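Local coordinates for protein lipase (Photobacterium sp. M37, PDB 2ORY) that hydrolyses the ester bonds of triacylglycerols as a cold-adapted triacylglycerol lipase of the alpha/beta hydrolase fold, at residues A[7-11]-A[320-326]; A[12-17]-A[171-175]; A[231-235]-A[292-297]; A[70-76]-A[86-92]; A[19-23]-A[332-336]. Residue numbers count along the deposited sequence, not the author numbering.

Interaction 1: A[7-11]-A[320-326]; sequences QLMLA and MGMMDDI
Leu10, Gln7 and Met320 give up the most surface where one face of helix 5-15 meets the irregular loop 320-326. The loop opens with a Schellman motif: Gly321, at positive phi (55°), is the C' residue that ends helix 304-319, a backbone shape that glycine adopts with little strain. Gln7 lies opposite Met320 (CA-CA 7.0 Å) and Ala11 opposite Ile326 (6.6 Å). Gln7, chi1 m and chi2 t, reaches out so that NE2 donates to Met320 O at 3.2 Å, satisfying a carbonyl at the helix end, while its OE1 accepts from Thr4 N. Leu10, chi1 t and chi2 p, points into the loop: CD1 meets Met320 CE at 4.0 Å, and CD2 lies 3.8 Å from Ile326 CD1 and 4.0 Å from Met322 CG. The flexible Met322, m at all three chi angles, bends its CE to 3.2 Å from Gln7 O. Beyond the pair, Leu10 also touches Tyr316 of helix 304-319, and both Leu10 and Met320 rest on Phe206 of strand 199-206.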
# COMPACT_ATOMS: atom_id res chain seq x y z
N GLN A 7 -13.34 0.55 -5.39
CA GLN A 7 -13.20 1.92 -5.86
C GLN A 7 -13.12 2.88 -4.66
O GLN A 7 -12.40 3.87 -4.68
CB GLN A 7 -14.39 2.31 -6.74
CG GLN A 7 -14.52 1.48 -7.99
CD GLN A 7 -15.73 1.87 -8.79
OE1 GLN A 7 -16.87 1.69 -8.35
NE2 GLN A 7 -15.51 2.43 -9.97
N LEU A 8 -13.88 2.56 -3.62
CA LEU A 8 -13.87 3.41 -2.44
C LEU A 8 -12.52 3.38 -1.78
O LEU A 8 -11.97 4.42 -1.46
CB LEU A 8 -14.94 2.97 -1.46
CG LEU A 8 -15.04 3.82 -0.19
CD1 LEU A 8 -15.40 5.26 -0.55
CD2 LEU A 8 -16.10 3.23 0.72
N MET A 9 -11.99 2.18 -1.57
CA MET A 9 -10.67 2.03 -0.96
C MET A 9 -9.55 2.64 -1.82
O MET A 9 -8.51 3.04 -1.30
CB MET A 9 -10.39 0.54 -0.69
CG MET A 9 -11.36 -0.14 0.28
SD MET A 9 -11.65 0.72 1.84
CE MET A 9 -10.26 0.36 2.69
N LEU A 10 -9.74 2.69 -3.13
CA LEU A 10 -8.75 3.29 -4.02
C LEU A 10 -8.71 4.78 -3.68
O LEU A 10 -7.64 5.39 -3.66
CB LEU A 10 -9.15 3.14 -5.49
CG LEU A 10 -8.15 3.77 -6.47
CD1 LEU A 10 -6.85 2.94 -6.42
CD2 LEU A 10 -8.71 3.80 -7.89
N ALA A 11 -9.89 5.34 -3.43
CA ALA A 11 -10.02 6.74 -3.07
C ALA A 11 -9.31 7.05 -1.75
O ALA A 11 -8.67 8.09 -1.61
CB ALA A 11 -11.51 7.11 -2.96
N MET A 320 -9.91 1.71 -13.43
CA MET A 320 -11.03 1.48 -12.53
C MET A 320 -12.10 2.55 -12.67
O MET A 320 -12.94 2.71 -11.78
CB MET A 320 -10.53 1.40 -11.08
CG MET A 320 -9.80 0.11 -10.72
SD MET A 320 -9.29 -0.05 -8.96
CE MET A 320 -7.57 0.17 -9.15
N GLY A 321 -12.06 3.28 -13.78
CA GLY A 321 -13.03 4.33 -14.02
C GLY A 321 -13.13 5.38 -12.94
O GLY A 321 -14.23 5.83 -12.59
N MET A 322 -12.00 5.82 -12.42
CA MET A 322 -12.00 6.80 -11.34
C MET A 322 -11.29 8.10 -11.71
O MET A 322 -11.11 8.98 -10.85
CB MET A 322 -11.36 6.17 -10.10
CG MET A 322 -12.18 5.07 -9.44
SD MET A 322 -13.57 5.74 -8.53
CE MET A 322 -12.81 6.06 -6.96
N MET A 323 -10.90 8.22 -12.97
CA MET A 323 -10.20 9.41 -13.45
C MET A 323 -10.91 10.71 -13.07
O MET A 323 -10.27 11.66 -12.62
CB MET A 323 -10.01 9.34 -14.96
CG MET A 323 -8.95 8.34 -15.40
SD MET A 323 -7.36 8.70 -14.62
CE MET A 323 -6.54 9.66 -15.88
N ASP A 324 -12.22 10.75 -13.21
CA ASP A 324 -12.95 11.97 -12.88
C ASP A 324 -13.29 12.03 -11.41
O ASP A 324 -13.84 13.02 -10.95
CB ASP A 324 -14.22 12.04 -13.71
CG ASP A 324 -13.94 12.12 -15.20
OD1 ASP A 324 -14.82 11.72 -15.99
OD2 ASP A 324 -12.85 12.60 -15.58
N ASP A 325 -12.94 10.97 -10.69
CA ASP A 325 -13.23 10.88 -9.26
C ASP A 325 -12.08 11.16 -8.30
O ASP A 325 -12.32 11.58 -7.15
CB ASP A 325 -13.83 9.51 -8.96
CG ASP A 325 -15.18 9.32 -9.62
OD1 ASP A 325 -16.13 10.01 -9.20
OD2 ASP A 325 -15.28 8.49 -10.55
N ILE A 326 -10.84 10.92 -8.75
CA ILE A 326 -9.64 11.13 -7.93
C ILE A 326 -8.73 12.20 -8.56
O ILE A 326 -8.09 11.97 -9.58
CB ILE A 326 -8.88 9.81 -7.80
CG1 ILE A 326 -9.77 8.82 -7.04
CG2 ILE A 326 -7.53 10.04 -7.12
CD1 ILE A 326 -9.16 7.43 -6.85

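Interaction 2: A[12-17]-A[171-175]; sequences FSYMSY and TGHSK
Phe12 lies on helix 5-15, packing CB 4.2 Å from Thr171 CG2 while its ring leads away from strand 166-173. Ser13 comes next and lies closest to the strand, its CA 4.7 Å from that of Gly172; its small side chain, pointing at the strand, permits so near an approach. Ser13 OG sits 3.0 Å from Thr171 OG1 and bonds within its own helix to Met9 O, as Thr171 OG1 does to Ile204 O, while Ser13 O accepts from a water 3.0 Å away that in turn accepts from His173 N at 2.9 Å. Tyr14, chi1 m, turns its ring edge to the face of His173, a T-shaped pair with centroids 5.0 Å apart and planes at 62°; its hydroxyl bonds to Val313 O. Ser16 OG donates to Phe12 O at 2.8 Å within the segment. Tyr17, also m, brings OH to 2.9 Å from His173 ND1 in a hydrogen bond, and to 3.3 Å from Ser174 CB. His173 (chi1 t) completes the aromatic cluster and uses NE2 on His312 O. Ser174 has phi 65° and psi -131°, and its OG bonds to His312 NE2, consistent with the nucleophile elbow and catalytic serine of an alpha/beta hydrolase triad. Strand 84-90 flanks Thr171 through backbone bonds to Ile87 and Ile89, strand 199-206 bonds to Gly172, and helix 30-43 packs on Phe12 and Met15.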
# COMPACT_ATOMS: atom_id res chain seq x y z
N PHE A 12 -9.43 6.16 -0.78
CA PHE A 12 -8.78 6.37 0.50
C PHE A 12 -7.28 6.17 0.37
O PHE A 12 -6.50 6.87 1.01
CB PHE A 12 -9.32 5.40 1.55
CG PHE A 12 -10.68 5.76 2.07
CD1 PHE A 12 -11.76 4.89 1.90
CD2 PHE A 12 -10.87 6.95 2.76
CE1 PHE A 12 -13.01 5.21 2.41
CE2 PHE A 12 -12.12 7.28 3.27
CZ PHE A 12 -13.19 6.40 3.10
N SER A 13 -6.89 5.21 -0.46
CA SER A 13 -5.47 4.94 -0.66
C SER A 13 -4.81 6.15 -1.30
O SER A 13 -3.69 6.51 -0.94
CB SER A 13 -5.27 3.72 -1.55
OG SER A 13 -5.53 2.52 -0.84
N TYR A 14 -5.51 6.79 -2.24
CA TYR A 14 -4.94 7.96 -2.92
C TYR A 14 -5.00 9.25 -2.13
O TYR A 14 -4.12 10.11 -2.27
CB TYR A 14 -5.58 8.15 -4.30
CG TYR A 14 -4.86 7.32 -5.37
CD1 TYR A 14 -4.75 5.94 -5.23
CD2 TYR A 14 -4.27 7.93 -6.48
CE1 TYR A 14 -4.05 5.17 -6.16
CE2 TYR A 14 -3.57 7.16 -7.44
CZ TYR A 14 -3.46 5.78 -7.27
OH TYR A 14 -2.77 4.99 -8.18
N MET A 15 -6.00 9.38 -1.27
CA MET A 15 -6.12 10.56 -0.42
C MET A 15 -4.94 10.56 0.55
O MET A 15 -4.56 11.61 1.07
CB MET A 15 -7.44 10.52 0.36
CG MET A 15 -7.75 11.81 1.13
SD MET A 15 -9.36 11.73 1.97
CE MET A 15 -8.95 10.84 3.43
N SER A 16 -4.37 9.38 0.79
CA SER A 16 -3.22 9.21 1.67
C SER A 16 -2.01 9.98 1.18
O SER A 16 -1.15 10.38 1.96
CB SER A 16 -2.83 7.74 1.74
OG SER A 16 -3.93 6.95 2.09
N TYR A 17 -1.95 10.18 -0.13
CA TYR A 17 -0.83 10.86 -0.76
C TYR A 17 -0.78 12.39 -0.67
O TYR A 17 0.19 13.00 -1.13
CB TYR A 17 -0.73 10.41 -2.22
CG TYR A 17 -0.18 9.00 -2.36
CD1 TYR A 17 -0.88 8.02 -3.07
CD2 TYR A 17 1.04 8.64 -1.77
CE1 TYR A 17 -0.38 6.72 -3.19
CE2 TYR A 17 1.54 7.35 -1.88
CZ TYR A 17 0.83 6.39 -2.59
OH TYR A 17 1.33 5.12 -2.71
N THR A 171 -6.41 -0.67 3.80
CA THR A 171 -6.05 -0.45 2.41
C THR A 171 -4.79 0.42 2.25
O THR A 171 -4.35 1.09 3.19
CB THR A 171 -7.23 0.19 1.65
OG1 THR A 171 -6.99 0.14 0.25
CG2 THR A 171 -7.41 1.64 2.06
N GLY A 172 -4.23 0.40 1.05
CA GLY A 172 -3.03 1.18 0.78
C GLY A 172 -2.54 0.88 -0.62
O GLY A 172 -2.84 -0.18 -1.17
N HIS A 173 -1.77 1.82 -1.17
CA HIS A 173 -1.20 1.73 -2.52
C HIS A 173 0.33 1.74 -2.50
O HIS A 173 0.93 2.37 -1.64
CB HIS A 173 -1.73 2.91 -3.36
CG HIS A 173 -1.11 3.05 -4.71
ND1 HIS A 173 0.03 3.80 -4.94
CD2 HIS A 173 -1.46 2.53 -5.92
CE1 HIS A 173 0.35 3.74 -6.22
NE2 HIS A 173 -0.54 2.98 -6.84
N SER A 174 0.95 1.05 -3.45
CA SER A 174 2.41 1.01 -3.56
C SER A 174 3.00 0.31 -2.33
O SER A 174 2.57 -0.78 -1.98
CB SER A 174 2.95 2.45 -3.69
OG SER A 174 4.32 2.50 -4.07
N LYS A 175 3.99 0.91 -1.68
CA LYS A 175 4.52 0.30 -0.46
C LYS A 175 3.32 0.08 0.50
O LYS A 175 3.30 -0.88 1.28
CB LYS A 175 5.53 1.23 0.21
CG LYS A 175 6.95 1.07 -0.27
CD LYS A 175 7.89 1.93 0.57
CE LYS A 175 9.35 1.58 0.32
NZ LYS A 175 10.29 2.44 1.09
O HOH W 1 -1.91 4.41 0.14

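Interaction 3: A[231-235]-A[292-297]; sequences IANSL and PLEGNI
Leu235, chi1 m and chi2 t, lays its side chain along the extended chain 295-297, CD1 reaching 3.4 Å from Gly295 C, 3.3 Å from Ile297 N and 3.5 Å from Ile297 CG1. The two loops run in roughly the same direction, 30° apart end to end, with Ala232 opposite Pro292, Asn233 opposite Leu293 (CA-CA 4.8 Å) and Leu235 opposite Gly295. Asn233 and Leu293 form a single parallel beta bridge: Leu293 N donates to Ala232 O at 2.9 Å, and Ser234 N to Leu293 O at 2.8 Å. Ser234, chi1 p, then continues the pairing with its side chain, OG accepting from Gly295 N at 2.9 Å. Asn233 (chi1 t) folds OD1 back to Leu235 N at 2.9 Å, closing an Asx turn, and that oxygen lies 3.4 Å from Gly295 CA, where a side chain would clash. At the other end Ile231 CG2 meets Leu293 CD1 at 3.7 Å, beside Met320. Asn233 ND2 bonds to Gln311 OE1 of helix 304-319. Two main-chain bonds plus the Ser234 hydroxyl, between apolar contacts at both ends, imply that polar pairing sets the register of these loops, of which 231-235 leads into Asp236, the probable triad acid.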
# COMPACT_ATOMS: atom_id res chain seq x y z
N ILE A 231 -5.35 -5.93 -5.83
CA ILE A 231 -5.53 -5.28 -7.13
C ILE A 231 -4.21 -4.80 -7.72
O ILE A 231 -3.54 -3.94 -7.15
CB ILE A 231 -6.56 -4.13 -7.00
CG1 ILE A 231 -7.91 -4.71 -6.51
CG2 ILE A 231 -6.74 -3.41 -8.34
CD1 ILE A 231 -9.04 -3.71 -6.34
N ALA A 232 -3.83 -5.40 -8.85
CA ALA A 232 -2.60 -5.05 -9.56
C ALA A 232 -2.86 -4.84 -11.04
O ALA A 232 -3.61 -5.59 -11.67
CB ALA A 232 -1.57 -6.12 -9.40
N ASN A 233 -2.21 -3.81 -11.59
CA ASN A 233 -2.28 -3.47 -13.01
C ASN A 233 -1.24 -4.38 -13.68
O ASN A 233 -0.11 -4.48 -13.21
CB ASN A 233 -1.94 -1.97 -13.17
CG ASN A 233 -1.66 -1.54 -14.62
OD1 ASN A 233 -1.75 -2.33 -15.56
ND2 ASN A 233 -1.32 -0.27 -14.79
N SER A 234 -1.61 -5.07 -14.76
CA SER A 234 -0.66 -5.97 -15.42
C SER A 234 0.60 -5.28 -15.94
O SER A 234 1.65 -5.92 -16.08
CB SER A 234 -1.34 -6.71 -16.58
OG SER A 234 -1.76 -5.81 -17.60
N LEU A 235 0.52 -3.99 -16.23
CA LEU A 235 1.70 -3.30 -16.75
C LEU A 235 2.44 -2.49 -15.70
O LEU A 235 3.39 -1.77 -16.01
CB LEU A 235 1.32 -2.41 -17.93
CG LEU A 235 0.70 -3.07 -19.16
CD1 LEU A 235 0.46 -1.98 -20.21
CD2 LEU A 235 1.61 -4.16 -19.73
N PRO A 292 -5.01 -9.70 -12.80
CA PRO A 292 -4.77 -8.26 -12.75
C PRO A 292 -5.70 -7.52 -13.69
O PRO A 292 -6.41 -8.13 -14.48
CB PRO A 292 -3.34 -8.15 -13.24
CG PRO A 292 -3.35 -9.16 -14.36
CD PRO A 292 -4.04 -10.36 -13.69
N LEU A 293 -5.66 -6.20 -13.59
CA LEU A 293 -6.44 -5.34 -14.46
C LEU A 293 -5.51 -5.26 -15.66
O LEU A 293 -4.34 -4.93 -15.50
CB LEU A 293 -6.59 -3.95 -13.84
CG LEU A 293 -6.99 -3.86 -12.37
CD1 LEU A 293 -6.87 -2.42 -11.89
CD2 LEU A 293 -8.41 -4.36 -12.20
N GLU A 294 -6.00 -5.61 -16.85
CA GLU A 294 -5.17 -5.58 -18.05
C GLU A 294 -4.91 -4.12 -18.39
O GLU A 294 -5.83 -3.39 -18.76
CB GLU A 294 -5.87 -6.25 -19.25
CG GLU A 294 -6.39 -7.67 -18.99
CD GLU A 294 -6.78 -8.43 -20.28
OE1 GLU A 294 -7.53 -9.43 -20.18
OE2 GLU A 294 -6.32 -8.04 -21.39
N GLY A 295 -3.65 -3.70 -18.27
CA GLY A 295 -3.28 -2.33 -18.56
C GLY A 295 -2.94 -2.08 -20.02
O GLY A 295 -2.78 -3.02 -20.78
N ASN A 296 -2.83 -0.81 -20.39
CA ASN A 296 -2.52 -0.43 -21.76
C ASN A 296 -1.36 0.54 -21.83
O ASN A 296 -1.40 1.61 -21.23
CB ASN A 296 -3.74 0.22 -22.39
CG ASN A 296 -4.90 -0.71 -22.43
OD1 ASN A 296 -4.89 -1.71 -23.16
ND2 ASN A 296 -5.92 -0.42 -21.63
N ILE A 297 -0.34 0.17 -22.59
CA ILE A 297 0.85 0.99 -22.74
C ILE A 297 0.52 2.37 -23.31
O ILE A 297 -0.05 2.47 -24.39
CB ILE A 297 1.89 0.29 -23.66
CG1 ILE A 297 2.42 -0.97 -22.97
CG2 ILE A 297 3.06 1.20 -23.92
CD1 ILE A 297 3.44 -1.77 -23.79

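Interaction 4: A[70-76]-A[86-92]; sequences DAMMYVI and VIAIRGT
This is a buried antiparallel strand pair, the beta hairpin of strands 66-78 and 84-90 inside the central sheet. The segment axes approach to 4.7 Å at 159°. Met72-Arg90, Tyr74-Ala88 and Ile76-Val86 are hydrogen-bonded pairs; for example, Arg90 N donates to Met72 O at 2.8 Å and Val86 N to Ile76 O at 2.7 Å. Met73-Ile89 and Val75-Ile87 alternate as non-hydrogen-bonded pairs. Within the mixed sheet of the alpha/beta hydrolase fold, strand 84-90 is where antiparallel pairing gives way to parallel pairing with strand 166-173. Met73, chi1 and chi2 t, sets SD 3.7 Å from Ile89 CG1 on one face. On the other, Tyr74 (chi1 p) brings CE2 3.4 Å from CB of small Ala88, and its OH bonds to Phe12 O; Met72 CB covers the Arg90 guanidinium, 3.6 Å from Arg90 NE, which has no polar partner, while NH1 bonds weakly to Ser16 O. Beyond Arg90, where strand 84-90 ends, a water donates to Asp70 O at 2.6 Å and Thr92 OG1 at 2.5 Å; Thr92 OG1 also bonds to Phe68 O.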
# COMPACT_ATOMS: atom_id res chain seq x y z
N ASP A 70 9.73 7.31 4.19
CA ASP A 70 8.58 8.09 4.65
C ASP A 70 7.39 7.16 4.78
O ASP A 70 7.29 6.15 4.08
CB ASP A 70 8.24 9.20 3.66
CG ASP A 70 9.12 10.44 3.84
OD1 ASP A 70 9.69 10.62 4.92
OD2 ASP A 70 9.20 11.24 2.89
N ALA A 71 6.47 7.48 5.69
CA ALA A 71 5.28 6.65 5.85
C ALA A 71 4.19 7.44 6.54
O ALA A 71 4.48 8.42 7.23
CB ALA A 71 5.61 5.43 6.66
N MET A 72 2.95 7.02 6.34
CA MET A 72 1.80 7.68 6.94
C MET A 72 0.63 6.72 7.09
O MET A 72 0.39 5.89 6.21
CB MET A 72 1.35 8.88 6.10
CG MET A 72 0.28 9.76 6.77
SD MET A 72 -1.46 9.16 6.62
CE MET A 72 -1.99 10.08 5.23
N MET A 73 -0.09 6.83 8.20
CA MET A 73 -1.26 5.99 8.42
C MET A 73 -2.32 6.78 9.16
O MET A 73 -2.01 7.62 10.01
CB MET A 73 -0.87 4.74 9.22
CG MET A 73 -2.05 3.81 9.58
SD MET A 73 -1.47 2.25 10.20
CE MET A 73 -0.69 2.79 11.75
N TYR A 74 -3.58 6.55 8.78
CA TYR A 74 -4.72 7.19 9.44
C TYR A 74 -5.89 6.21 9.41
O TYR A 74 -5.85 5.18 8.70
CB TYR A 74 -5.09 8.53 8.77
CG TYR A 74 -5.62 8.45 7.35
CD1 TYR A 74 -6.97 8.58 7.08
CD2 TYR A 74 -4.76 8.19 6.28
CE1 TYR A 74 -7.47 8.45 5.78
CE2 TYR A 74 -5.25 8.05 4.97
CZ TYR A 74 -6.60 8.18 4.73
OH TYR A 74 -7.10 7.98 3.46
N VAL A 75 -6.91 6.51 10.21
CA VAL A 75 -8.11 5.69 10.28
C VAL A 75 -9.36 6.56 10.06
O VAL A 75 -9.53 7.58 10.73
CB VAL A 75 -8.23 5.00 11.66
CG1 VAL A 75 -9.41 4.05 11.66
CG2 VAL A 75 -6.94 4.26 11.99
N ILE A 76 -10.22 6.16 9.12
CA ILE A 76 -11.46 6.89 8.84
C ILE A 76 -12.60 6.04 9.38
O ILE A 76 -12.61 4.82 9.20
CB ILE A 76 -11.75 7.06 7.31
CG1 ILE A 76 -10.50 7.51 6.57
CG2 ILE A 76 -12.87 8.05 7.09
CD1 ILE A 76 -9.61 6.32 6.18
N VAL A 86 -11.86 2.33 8.33
CA VAL A 86 -10.90 2.14 7.24
C VAL A 86 -9.52 2.55 7.76
O VAL A 86 -9.36 3.65 8.27
CB VAL A 86 -11.21 3.04 6.00
CG1 VAL A 86 -10.09 2.90 4.97
CG2 VAL A 86 -12.51 2.64 5.36
N ILE A 87 -8.53 1.67 7.67
CA ILE A 87 -7.16 2.04 8.05
C ILE A 87 -6.41 2.19 6.71
O ILE A 87 -6.27 1.22 5.96
CB ILE A 87 -6.48 0.94 8.86
CG1 ILE A 87 -7.19 0.73 10.20
CG2 ILE A 87 -5.01 1.29 9.05
CD1 ILE A 87 -6.57 -0.42 11.01
N ALA A 88 -5.95 3.39 6.38
CA ALA A 88 -5.25 3.62 5.12
C ALA A 88 -3.76 3.86 5.38
O ALA A 88 -3.39 4.55 6.34
CB ALA A 88 -5.87 4.80 4.37
N ILE A 89 -2.91 3.29 4.54
CA ILE A 89 -1.47 3.38 4.71
C ILE A 89 -0.76 3.89 3.46
O ILE A 89 -1.09 3.52 2.34
CB ILE A 89 -0.91 1.99 5.13
CG1 ILE A 89 -1.43 1.66 6.55
CG2 ILE A 89 0.64 1.96 5.04
CD1 ILE A 89 -1.25 0.23 6.98
N ARG A 90 0.24 4.74 3.68
CA ARG A 90 1.02 5.34 2.61
C ARG A 90 2.49 5.13 2.93
O ARG A 90 2.87 5.07 4.10
CB ARG A 90 0.74 6.85 2.56
CG ARG A 90 1.50 7.64 1.52
CD ARG A 90 1.45 9.14 1.77
NE ARG A 90 2.48 9.55 2.71
CZ ARG A 90 2.66 10.80 3.12
NH1 ARG A 90 1.87 11.77 2.68
NH2 ARG A 90 3.62 11.08 3.99
N GLY A 91 3.31 5.01 1.88
CA GLY A 91 4.75 4.87 2.02
C GLY A 91 5.34 6.13 1.39
O GLY A 91 4.74 7.19 1.50
N THR A 92 6.48 6.02 0.72
CA THR A 92 7.15 7.16 0.07
C THR A 92 6.49 7.53 -1.26
O THR A 92 5.69 6.77 -1.78
CB THR A 92 8.59 6.80 -0.23
OG1 THR A 92 9.12 6.09 0.89
CG2 THR A 92 9.44 8.01 -0.44
O HOH W 2 8.62 4.42 2.62

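Interaction 5: A[19-23]-A[332-336]; sequences GITHT and FEDAI
Phe332 ends helix 328-332, and Phe332 O lies 4.1 Å from Thr21 OG1, while its apolar ring, chi1 m, finds cover against Tyr17 and Pro94. Glu333 follows with positive phi (52°) and psi -127°, so the chain breaks sharply out of the helix and the long side chain, chi1 m and chi2 t, extends toward loop 19-23. There Glu333 OE1 lies 3.0 Å from His22 CE1, a carbon, and 3.4 Å from Thr21 OG1; a carboxylate is at home on so exposed a surface. Asp334 leads into a 3-10 turn, its side chain exposed as suits a charged residue. The turn is closed by Ala335 N donating to Phe332 O at 2.7 Å, and Ile336 N donates to Glu333 O at 3.3 Å. Ala335 points at the loop, its small CB 4.1 Å from Thr21 CG2. Opposite, residues Gly19 to His22 make a type I beta turn that presents Thr21, chi1 p, with Thr21 and Ala335 the nearest CA pair at 7.2 Å. Gly19 enters the turn at phi 74°, which is easy without a side chain. The interface is slight, 197 Å², as expected of two surface loops that merely brush. It joins the link between helices 5-15 and 30-43 to the chain's C-terminal region just after helix 328-332, with Asn93, beyond strand 84-90, touching Ile20, Thr21 and Ala335.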
# COMPACT_ATOMS: atom_id res chain seq x y z
N GLY A 19 0.21 15.88 0.24
CA GLY A 19 1.43 16.33 0.87
C GLY A 19 2.63 15.41 0.68
O GLY A 19 3.54 15.37 1.51
N ILE A 20 2.65 14.66 -0.43
CA ILE A 20 3.76 13.75 -0.68
C ILE A 20 5.05 14.51 -1.02
O ILE A 20 6.15 14.01 -0.78
CB ILE A 20 3.41 12.75 -1.82
CG1 ILE A 20 3.35 11.33 -1.26
CG2 ILE A 20 4.43 12.80 -2.94
CD1 ILE A 20 4.60 10.91 -0.57
N THR A 21 4.91 15.71 -1.56
CA THR A 21 6.07 16.52 -1.92
C THR A 21 6.14 17.82 -1.11
O THR A 21 6.66 18.84 -1.57
CB THR A 21 6.04 16.86 -3.42
OG1 THR A 21 4.73 17.32 -3.77
CG2 THR A 21 6.39 15.63 -4.25
N HIS A 22 5.62 17.78 0.11
CA HIS A 22 5.60 18.94 0.98
C HIS A 22 6.78 18.96 1.95
O HIS A 22 6.74 18.34 3.02
CB HIS A 22 4.28 18.99 1.76
CG HIS A 22 3.11 19.38 0.91
ND1 HIS A 22 2.79 18.73 -0.26
CD2 HIS A 22 2.20 20.37 1.05
CE1 HIS A 22 1.73 19.30 -0.81
NE2 HIS A 22 1.35 20.30 -0.03
N THR A 23 7.84 19.67 1.58
CA THR A 23 9.03 19.76 2.41
C THR A 23 8.95 21.03 3.25
O THR A 23 8.41 22.04 2.79
CB THR A 23 10.29 19.82 1.53
OG1 THR A 23 10.15 20.87 0.57
CG2 THR A 23 10.49 18.50 0.80
N PHE A 332 -0.78 14.93 -6.27
CA PHE A 332 0.64 14.83 -6.56
C PHE A 332 1.29 16.10 -7.05
O PHE A 332 2.50 16.25 -7.05
CB PHE A 332 0.90 13.70 -7.57
CG PHE A 332 0.49 12.34 -7.07
CD1 PHE A 332 -0.83 11.91 -7.21
CD2 PHE A 332 1.40 11.50 -6.42
CE1 PHE A 332 -1.24 10.67 -6.70
CE2 PHE A 332 0.99 10.25 -5.90
CZ PHE A 332 -0.32 9.84 -6.04
N GLU A 333 0.47 17.05 -7.46
CA GLU A 333 1.03 18.31 -7.96
C GLU A 333 2.07 18.01 -9.03
O GLU A 333 1.80 17.28 -9.98
CB GLU A 333 1.67 19.10 -6.82
CG GLU A 333 0.71 19.44 -5.69
CD GLU A 333 1.41 20.15 -4.54
OE1 GLU A 333 2.18 19.50 -3.80
OE2 GLU A 333 1.19 21.37 -4.38
N ASP A 334 3.25 18.58 -8.83
CA ASP A 334 4.30 18.42 -9.80
C ASP A 334 4.96 17.08 -9.75
O ASP A 334 5.87 16.82 -10.55
CB ASP A 334 5.34 19.52 -9.68
CG ASP A 334 4.80 20.90 -10.13
OD1 ASP A 334 3.68 21.29 -9.68
OD2 ASP A 334 5.49 21.59 -10.93
N ALA A 335 4.48 16.21 -8.87
CA ALA A 335 5.06 14.88 -8.81
C ALA A 335 4.66 14.16 -10.08
O ALA A 335 5.35 13.25 -10.53
CB ALA A 335 4.56 14.11 -7.56
N ILE A 336 3.52 14.57 -10.64
CA ILE A 336 2.99 13.99 -11.86
C ILE A 336 3.53 14.77 -13.05
O ILE A 336 2.98 14.72 -14.14
CB ILE A 336 1.45 14.06 -11.89
CG1 ILE A 336 0.88 13.44 -10.63
CG2 ILE A 336 0.90 13.30 -13.08
CD1 ILE A 336 -0.64 13.56 -10.53

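In the fold
Interactions 2 and 4 form the buried core and meet directly, since Thr171 pairs by backbone with Ile87 and Ile89 of the neighbouring strand. Interaction 4 is regular ladder bonding, whereas interaction 2 mixes a water bridge, aromatic rings and a tyrosine-histidine bond next to the probable nucleophile. Interaction 1 shares helix 5-15 with interaction 2 but is only partly buried and mainly apolar, rich in methionine; Met320 links it to Ile231 and Leu293 of interaction 3, where backbone bonding between loops dominates. Interaction 5 is the surface contact, slight and loosely polar, yet Phe332 touches Tyr17 of interaction 2 and Ile20 packs near Arg90 of interaction 4.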